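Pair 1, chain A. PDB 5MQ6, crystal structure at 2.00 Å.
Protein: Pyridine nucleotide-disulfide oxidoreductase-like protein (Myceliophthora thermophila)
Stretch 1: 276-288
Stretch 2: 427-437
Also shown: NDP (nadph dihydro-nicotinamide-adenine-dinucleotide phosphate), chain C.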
# COMPACT_ATOMS: atom_id res chain seq x y z
N GLY A 276 -14.12 12.06 0.90
CA GLY A 276 -13.35 11.01 1.56
C GLY A 276 -12.88 11.38 2.97
O GLY A 276 -12.56 12.56 3.33
N THR A 277 -12.82 10.33 3.79
CA THR A 277 -12.37 10.43 5.19
C THR A 277 -11.36 9.28 5.56
O THR A 277 -11.37 8.77 6.68
CB THR A 277 -13.62 10.45 6.12
OG1 THR A 277 -14.41 9.29 5.88
CG2 THR A 277 -14.55 11.65 5.83
N GLY A 278 -10.44 8.93 4.65
CA GLY A 278 -9.38 7.90 4.91
C GLY A 278 -8.16 8.60 5.48
O GLY A 278 -8.21 9.81 5.76
N ALA A 279 -7.02 7.92 5.56
CA ALA A 279 -5.84 8.50 6.16
C ALA A 279 -5.42 9.81 5.51
O ALA A 279 -4.98 10.79 6.16
CB ALA A 279 -4.70 7.50 6.07
N THR A 280 -5.55 9.87 4.20
CA THR A 280 -5.17 11.10 3.49
C THR A 280 -6.04 12.27 3.95
O THR A 280 -5.52 13.35 4.22
CB THR A 280 -5.35 10.94 1.97
OG1 THR A 280 -4.40 10.02 1.50
CG2 THR A 280 -5.13 12.18 1.30
N ALA A 281 -7.34 12.07 3.96
CA ALA A 281 -8.24 13.15 4.46
C ALA A 281 -7.93 13.56 5.94
O ALA A 281 -7.91 14.76 6.28
CB ALA A 281 -9.64 12.73 4.28
N ILE A 282 -7.67 12.58 6.79
CA ILE A 282 -7.29 12.85 8.17
C ILE A 282 -6.09 13.82 8.28
O ILE A 282 -6.05 14.72 9.15
CB ILE A 282 -7.11 11.53 8.96
CG1 ILE A 282 -8.43 10.97 9.53
CG2 ILE A 282 -6.24 11.68 10.18
CD1 ILE A 282 -9.58 10.85 8.57
N GLN A 283 -5.15 13.68 7.36
CA GLN A 283 -3.94 14.51 7.38
C GLN A 283 -4.22 15.85 6.69
O GLN A 283 -3.69 16.86 7.15
CB GLN A 283 -2.74 13.78 6.74
CG GLN A 283 -2.21 12.68 7.60
CD GLN A 283 -1.04 11.88 6.99
OE1 GLN A 283 -0.67 12.06 5.82
NE2 GLN A 283 -0.44 10.97 7.80
N VAL A 284 -5.04 15.87 5.63
CA VAL A 284 -5.21 17.07 4.80
C VAL A 284 -6.24 18.03 5.43
O VAL A 284 -6.07 19.24 5.33
CB VAL A 284 -5.74 16.78 3.39
CG1 VAL A 284 -5.53 17.99 2.54
CG2 VAL A 284 -4.90 15.76 2.71
N VAL A 285 -7.30 17.48 5.99
CA VAL A 285 -8.44 18.29 6.46
C VAL A 285 -8.02 19.44 7.37
O VAL A 285 -8.45 20.53 7.18
CB VAL A 285 -9.50 17.44 7.08
CG1 VAL A 285 -10.41 18.26 8.01
CG2 VAL A 285 -10.37 16.84 6.01
N PRO A 286 -7.13 19.22 8.33
CA PRO A 286 -6.73 20.36 9.12
C PRO A 286 -6.01 21.52 8.38
O PRO A 286 -6.06 22.71 8.82
CB PRO A 286 -5.78 19.74 10.15
CG PRO A 286 -6.33 18.32 10.32
CD PRO A 286 -6.77 17.93 8.95
N LYS A 287 -5.31 21.14 7.31
CA LYS A 287 -4.47 22.04 6.59
C LYS A 287 -5.38 22.83 5.72
O LYS A 287 -5.12 23.97 5.54
CB LYS A 287 -3.47 21.31 5.69
CG LYS A 287 -2.57 20.41 6.45
CD LYS A 287 -1.69 21.13 7.44
CE LYS A 287 -0.89 20.09 8.16
NZ LYS A 287 -0.10 20.69 9.24
N LEU A 288 -6.42 22.19 5.19
CA LEU A 288 -7.44 22.88 4.42
C LEU A 288 -8.24 23.87 5.27
O LEU A 288 -8.52 24.98 4.77
CB LEU A 288 -8.35 21.94 3.71
CG LEU A 288 -7.72 21.09 2.56
CD1 LEU A 288 -8.72 20.14 2.01
CD2 LEU A 288 -7.16 21.93 1.39
N PRO A 427 -6.21 1.72 10.43
CA PRO A 427 -6.38 2.71 11.50
C PRO A 427 -5.63 4.01 11.11
O PRO A 427 -4.66 3.95 10.33
CB PRO A 427 -5.72 2.05 12.72
CG PRO A 427 -5.01 0.84 12.21
CD PRO A 427 -5.64 0.45 10.92
N THR A 428 -6.08 5.13 11.67
CA THR A 428 -5.57 6.49 11.35
C THR A 428 -5.29 7.12 12.64
O THR A 428 -5.86 6.72 13.67
CB THR A 428 -6.59 7.33 10.60
OG1 THR A 428 -7.74 7.57 11.45
CG2 THR A 428 -7.04 6.57 9.38
N PHE A 429 -4.33 8.04 12.63
CA PHE A 429 -3.83 8.59 13.88
C PHE A 429 -3.72 10.09 13.66
O PHE A 429 -3.16 10.50 12.67
CB PHE A 429 -2.49 8.01 14.24
CG PHE A 429 -2.46 6.50 14.27
CD1 PHE A 429 -2.26 5.75 13.07
CD2 PHE A 429 -2.59 5.80 15.47
CE1 PHE A 429 -2.26 4.38 13.06
CE2 PHE A 429 -2.59 4.38 15.44
CZ PHE A 429 -2.42 3.69 14.23
N SER A 430 -4.31 10.89 14.56
CA SER A 430 -4.26 12.31 14.45
C SER A 430 -4.64 12.97 15.78
O SER A 430 -5.66 12.57 16.45
CB SER A 430 -5.23 12.80 13.39
OG SER A 430 -5.10 14.22 13.31
N ASP A 431 -3.84 13.99 16.13
CA ASP A 431 -4.14 14.89 17.24
C ASP A 431 -4.75 16.24 16.83
O ASP A 431 -4.94 17.07 17.67
CB ASP A 431 -2.86 15.10 18.05
CG ASP A 431 -2.31 13.83 18.60
OD1 ASP A 431 -3.14 12.92 18.92
OD2 ASP A 431 -1.06 13.70 18.75
N GLU A 432 -5.13 16.41 15.57
CA GLU A 432 -5.77 17.61 15.04
C GLU A 432 -7.07 17.38 14.25
O GLU A 432 -7.83 18.27 14.13
CB GLU A 432 -4.84 18.37 14.09
CG GLU A 432 -3.40 18.55 14.52
CD GLU A 432 -2.51 19.24 13.44
OE1 GLU A 432 -2.81 19.21 12.20
OE2 GLU A 432 -1.49 19.82 13.84
N TYR A 433 -7.31 16.21 13.64
CA TYR A 433 -8.43 16.08 12.76
C TYR A 433 -9.80 16.23 13.42
O TYR A 433 -10.69 16.91 12.91
CB TYR A 433 -8.37 14.70 12.12
CG TYR A 433 -9.51 14.28 11.25
CD1 TYR A 433 -9.67 14.80 9.96
CD2 TYR A 433 -10.48 13.35 11.71
CE1 TYR A 433 -10.73 14.38 9.17
CE2 TYR A 433 -11.52 12.88 10.92
CZ TYR A 433 -11.67 13.41 9.64
OH TYR A 433 -12.68 12.95 8.87
N LEU A 434 -9.99 15.56 14.52
CA LEU A 434 -11.31 15.59 15.20
C LEU A 434 -11.62 17.03 15.68
O LEU A 434 -12.73 17.57 15.41
CB LEU A 434 -11.34 14.55 16.33
CG LEU A 434 -11.32 13.10 15.85
CD1 LEU A 434 -11.13 12.15 17.03
CD2 LEU A 434 -12.55 12.74 15.06
N GLN A 435 -10.60 17.65 16.27
CA GLN A 435 -10.65 19.02 16.81
C GLN A 435 -11.04 19.99 15.71
O GLN A 435 -11.61 21.02 16.00
CB GLN A 435 -9.26 19.52 17.31
CG GLN A 435 -8.60 18.88 18.56
CD GLN A 435 -8.12 17.41 18.35
OE1 GLN A 435 -8.19 16.83 17.24
NE2 GLN A 435 -7.62 16.81 19.42
N THR A 436 -10.65 19.70 14.45
CA THR A 436 -10.95 20.54 13.27
C THR A 436 -12.41 20.73 13.04
O THR A 436 -12.86 21.86 12.68
CB THR A 436 -10.32 19.96 11.97
OG1 THR A 436 -8.92 19.84 12.18
CG2 THR A 436 -10.52 20.85 10.78
N PHE A 437 -13.20 19.69 13.33
CA PHE A 437 -14.64 19.84 13.23
C PHE A 437 -15.23 20.73 14.36
O PHE A 437 -16.43 20.97 14.38
CB PHE A 437 -15.35 18.52 13.20
CG PHE A 437 -14.99 17.69 12.04
CD1 PHE A 437 -13.85 16.93 12.05
CD2 PHE A 437 -15.78 17.68 10.91
CE1 PHE A 437 -13.46 16.18 10.96
CE2 PHE A 437 -15.43 16.93 9.80
CZ PHE A 437 -14.25 16.20 9.82
PA NDP C . -9.00 5.47 1.16
O1A NDP C . -9.41 4.48 0.00
O2A NDP C . -8.51 5.00 2.50
O5B NDP C . -10.22 6.50 1.31
C5B NDP C . -11.04 6.91 0.23
C4B NDP C . -12.18 7.63 0.91
O4B NDP C . -13.14 8.09 -0.08
C3B NDP C . -12.92 6.72 1.90
O3B NDP C . -13.09 7.41 3.15
C2B NDP C . -14.19 6.44 1.13
O2B NDP C . -15.32 6.06 1.96
C1B NDP C . -14.41 7.73 0.37
N9A NDP C . -15.35 7.53 -0.73
C8A NDP C . -15.30 6.60 -1.74
N7A NDP C . -16.37 6.71 -2.55
C5A NDP C . -17.09 7.74 -2.02
C6A NDP C . -18.35 8.37 -2.36
N6A NDP C . -19.01 7.91 -3.42
N1A NDP C . -18.78 9.39 -1.58
C2A NDP C . -18.10 9.85 -0.48
N3A NDP C . -16.93 9.32 -0.08
C4A NDP C . -16.42 8.28 -0.82
O3 NDP C . -7.85 6.44 0.65
PN NDP C . -6.74 7.34 1.46
O1N NDP C . -5.96 8.10 0.35
O2N NDP C . -7.38 8.18 2.54
O5D NDP C . -5.77 6.26 2.18
C5D NDP C . -5.20 5.19 1.35
C4D NDP C . -4.06 4.48 2.07
O4D NDP C . -2.91 5.34 2.18
C3D NDP C . -4.42 4.26 3.54
O3D NDP C . -5.51 3.30 3.82
C2D NDP C . -3.03 4.09 4.18
O2D NDP C . -2.49 2.76 3.92
C1D NDP C . -2.28 5.24 3.51
P2B NDP C . -15.58 4.48 2.27
O1X NDP C . -15.42 3.79 0.91
O2X NDP C . -17.01 4.32 2.73
O3X NDP C . -14.62 4.10 3.41
O HOH W 1 -4.34 15.01 11.13
O HOH W 2 -1.04 9.96 10.42
O HOH W 3 -2.93 17.31 10.16
O HOH W 4 -2.60 21.53 11.11

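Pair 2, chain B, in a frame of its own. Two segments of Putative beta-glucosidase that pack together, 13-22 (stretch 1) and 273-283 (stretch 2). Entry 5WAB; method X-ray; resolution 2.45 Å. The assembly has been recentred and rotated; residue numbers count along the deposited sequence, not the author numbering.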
# COMPACT_ATOMS: atom_id res chain seq x y z
N THR B 13 10.87 4.78 39.07
CA THR B 13 9.79 4.71 40.04
C THR B 13 8.49 4.38 39.32
O THR B 13 8.42 4.33 38.09
CB THR B 13 9.66 6.04 40.80
OG1 THR B 13 9.17 7.05 39.92
CG2 THR B 13 11.00 6.48 41.36
N LEU B 14 7.43 4.14 40.11
CA LEU B 14 6.13 3.86 39.51
C LEU B 14 5.66 5.04 38.66
O LEU B 14 5.16 4.84 37.54
CB LEU B 14 5.10 3.55 40.59
CG LEU B 14 3.67 3.30 40.12
CD1 LEU B 14 3.60 2.09 39.23
CD2 LEU B 14 2.77 3.13 41.33
N GLU B 15 5.81 6.26 39.16
CA GLU B 15 5.35 7.42 38.41
C GLU B 15 6.13 7.57 37.10
O GLU B 15 5.57 7.98 36.08
CB GLU B 15 5.48 8.70 39.25
CG GLU B 15 4.50 8.80 40.41
CD GLU B 15 5.00 8.09 41.65
OE1 GLU B 15 6.06 7.43 41.60
OE2 GLU B 15 4.32 8.20 42.70
N GLU B 16 7.43 7.25 37.13
CA GLU B 16 8.22 7.30 35.91
C GLU B 16 7.82 6.20 34.93
O GLU B 16 7.80 6.42 33.72
CB GLU B 16 9.71 7.23 36.24
CG GLU B 16 10.19 8.50 36.93
CD GLU B 16 11.58 8.36 37.53
OE1 GLU B 16 12.01 7.21 37.76
OE2 GLU B 16 12.23 9.40 37.76
N LYS B 17 7.51 5.01 35.44
CA LYS B 17 7.04 3.94 34.57
C LYS B 17 5.75 4.33 33.87
O LYS B 17 5.62 4.18 32.64
CB LYS B 17 6.82 2.66 35.37
CG LYS B 17 8.07 2.01 35.91
CD LYS B 17 7.68 0.73 36.65
CE LYS B 17 8.85 0.11 37.35
NZ LYS B 17 8.44 -1.10 38.11
N ALA B 18 4.78 4.85 34.63
CA ALA B 18 3.49 5.21 34.05
C ALA B 18 3.62 6.37 33.07
O ALA B 18 2.87 6.42 32.08
CB ALA B 18 2.49 5.56 35.15
N SER B 19 4.55 7.30 33.30
CA SER B 19 4.68 8.42 32.37
C SER B 19 5.13 7.94 31.00
O SER B 19 4.75 8.53 29.98
CB SER B 19 5.64 9.47 32.91
OG SER B 19 6.97 8.99 32.99
N LEU B 20 5.92 6.87 30.95
CA LEU B 20 6.41 6.36 29.67
C LEU B 20 5.29 5.84 28.79
O LEU B 20 5.49 5.70 27.57
CB LEU B 20 7.44 5.26 29.90
CG LEU B 20 8.80 5.65 30.46
CD1 LEU B 20 9.65 4.41 30.57
CD2 LEU B 20 9.48 6.70 29.60
N THR B 21 4.12 5.54 29.36
CA THR B 21 3.02 4.96 28.61
C THR B 21 2.19 6.01 27.87
O THR B 21 1.11 5.68 27.36
CB THR B 21 2.14 4.12 29.54
OG1 THR B 21 1.50 4.97 30.50
CG2 THR B 21 3.01 3.12 30.29
N SER B 22 2.67 7.25 27.82
CA SER B 22 2.06 8.31 27.03
C SER B 22 3.14 9.33 26.71
O SER B 22 4.03 9.58 27.52
CB SER B 22 0.89 8.98 27.76
OG SER B 22 1.36 9.70 28.88
N GLN B 273 2.57 -6.33 33.85
CA GLN B 273 2.06 -5.74 32.62
C GLN B 273 2.58 -4.32 32.42
O GLN B 273 2.98 -3.96 31.31
CB GLN B 273 0.53 -5.75 32.61
CG GLN B 273 -0.08 -5.16 31.35
CD GLN B 273 0.26 -5.94 30.09
OE1 GLN B 273 0.71 -7.09 30.15
NE2 GLN B 273 0.06 -5.33 28.94
N LEU B 274 2.58 -3.51 33.48
CA LEU B 274 3.14 -2.17 33.35
C LEU B 274 4.63 -2.21 33.07
O LEU B 274 5.14 -1.42 32.27
CB LEU B 274 2.87 -1.36 34.62
CG LEU B 274 3.43 0.06 34.63
CD1 LEU B 274 2.96 0.85 33.42
CD2 LEU B 274 3.05 0.77 35.91
N ASP B 275 5.36 -3.12 33.73
CA ASP B 275 6.78 -3.27 33.45
C ASP B 275 7.02 -3.65 32.00
O ASP B 275 7.91 -3.09 31.35
CB ASP B 275 7.40 -4.29 34.41
CG ASP B 275 7.70 -3.70 35.78
OD1 ASP B 275 7.49 -2.48 35.95
OD2 ASP B 275 8.13 -4.44 36.69
N ARG B 276 6.24 -4.59 31.47
CA ARG B 276 6.39 -4.98 30.07
C ARG B 276 6.12 -3.80 29.14
O ARG B 276 6.90 -3.52 28.22
CB ARG B 276 5.46 -6.15 29.74
CG ARG B 276 6.02 -7.51 30.12
CD ARG B 276 5.07 -8.65 29.77
NE ARG B 276 3.84 -8.55 30.56
CZ ARG B 276 2.97 -9.54 30.75
NH1 ARG B 276 3.20 -10.74 30.23
NH2 ARG B 276 1.88 -9.33 31.48
N MET B 277 5.02 -3.09 29.38
CA MET B 277 4.65 -1.96 28.52
C MET B 277 5.67 -0.83 28.60
O MET B 277 6.06 -0.28 27.56
CB MET B 277 3.26 -1.46 28.90
CG MET B 277 2.13 -2.41 28.55
SD MET B 277 1.96 -2.61 26.75
CE MET B 277 2.81 -4.15 26.44
N ALA B 278 6.12 -0.49 29.81
CA ALA B 278 7.06 0.62 29.98
C ALA B 278 8.46 0.25 29.53
O ALA B 278 9.18 1.08 28.97
CB ALA B 278 7.07 1.07 31.44
N GLN B 279 8.89 -1.00 29.78
CA GLN B 279 10.21 -1.42 29.33
C GLN B 279 10.31 -1.37 27.82
O GLN B 279 11.36 -1.01 27.27
CB GLN B 279 10.51 -2.83 29.84
CG GLN B 279 11.86 -3.39 29.40
CD GLN B 279 13.03 -2.55 29.87
OE1 GLN B 279 13.07 -2.09 31.01
NE2 GLN B 279 13.99 -2.34 28.98
N GLY B 280 9.23 -1.72 27.13
CA GLY B 280 9.24 -1.60 25.68
C GLY B 280 9.53 -0.19 25.22
O GLY B 280 10.25 0.02 24.25
N MET B 281 8.99 0.80 25.94
CA MET B 281 9.26 2.19 25.61
C MET B 281 10.71 2.55 25.87
O MET B 281 11.28 3.39 25.15
CB MET B 281 8.33 3.11 26.39
CG MET B 281 6.86 2.95 26.04
SD MET B 281 6.55 2.90 24.26
CE MET B 281 7.20 4.50 23.74
N VAL B 282 11.32 1.94 26.89
CA VAL B 282 12.76 2.10 27.12
C VAL B 282 13.54 1.45 25.98
O VAL B 282 14.51 2.03 25.47
CB VAL B 282 13.16 1.52 28.48
CG1 VAL B 282 14.66 1.64 28.69
CG2 VAL B 282 12.42 2.22 29.60
N ASP B 283 13.13 0.25 25.56
CA ASP B 283 13.82 -0.43 24.46
C ASP B 283 13.75 0.37 23.17
O ASP B 283 14.70 0.38 22.39
CB ASP B 283 13.22 -1.82 24.24
CG ASP B 283 13.51 -2.77 25.38
OD1 ASP B 283 14.54 -2.59 26.06
OD2 ASP B 283 12.72 -3.71 25.58

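The sharpest difference lies at one matched pair of positions, A:Tyr433 in pair 1 and B:Ala278 in pair 2. In pair 1 a large aromatic ring fills the space between the stretches. In pair 2 a single methyl group stands there, and B:Leu20 and B:Leu274 carry the larger apolar contacts.

The shared geometry is the start of a helix packed against a second segment. Fourteen central residues superpose with an RMSD of 0.9 Å. A:Gly278 to A:Lys287 match B:Thr13 to B:Ser22 in order, and A:Ser430 to A:Thr436 match B:Asp275 to B:Met281. A close CA approach is shared too: the CA atoms of A:Ile282 and A:Tyr433 are 5.7 Å apart, and so are those of the matched B:Lys17 and B:Ala278.

In pair 1, A:Tyr433 sits as a knob among A:Ala281, A:Ile282, A:Val285 and A:Pro286. A:Ile282 CD1 lies over one face of the ring, 3.7 Å from its centroid, in a CH-pi contact. A:Val285 and A:Pro286 meet the ring edge. In pair 2, B:Ala278 CB approaches the backbone instead, 3.6 Å from B:Lys17 O. B:Leu20, which matches A:Val285, reaches further along the second helix. Its CD1 lies 3.7 Å from B:Val282 CG2.

The position of A:Ile282 and B:Lys17 changes from apolar to charged. A:Ile282 CG2 packs 3.5 Å from A:Ser430 CB. B:Lys17 extends to the matched residue, B:Asp275, and its NZ donates to B:Asp275 OD1 at 2.7 Å in a salt bridge. Pair 1 has no direct hydrogen bond between its stretches. Waters join them instead: one donates to A:Ile282 O (2.6 Å) and also bonds A:Ser430 OG (2.4 Å).

A:Thr436 and B:Met281 also match. A:Thr436 CG2 touches A:Val285 CG1 at 3.8 Å, while its OG1 donates to A:Glu432 O at 2.7 Å. B:Met281 CG packs 3.4 Å from B:Leu20 O.

The helix starts differ as well. B:Thr13 OG1 caps its helix by accepting from B:Glu16 N at 3.3 Å. The matched A:Gly278 has no side chain, and an ideal CB there would lie 2.2 Å from NDP O2N. This helix start binds the NADPH phosphate: A:Thr280 N donates to NDP O2N at 3.0 Å, and A:Thr280 OG1 to NDP O1N at 2.7 Å.

The buried surface is 568 Å² in pair 1 and 427 Å² in pair 2.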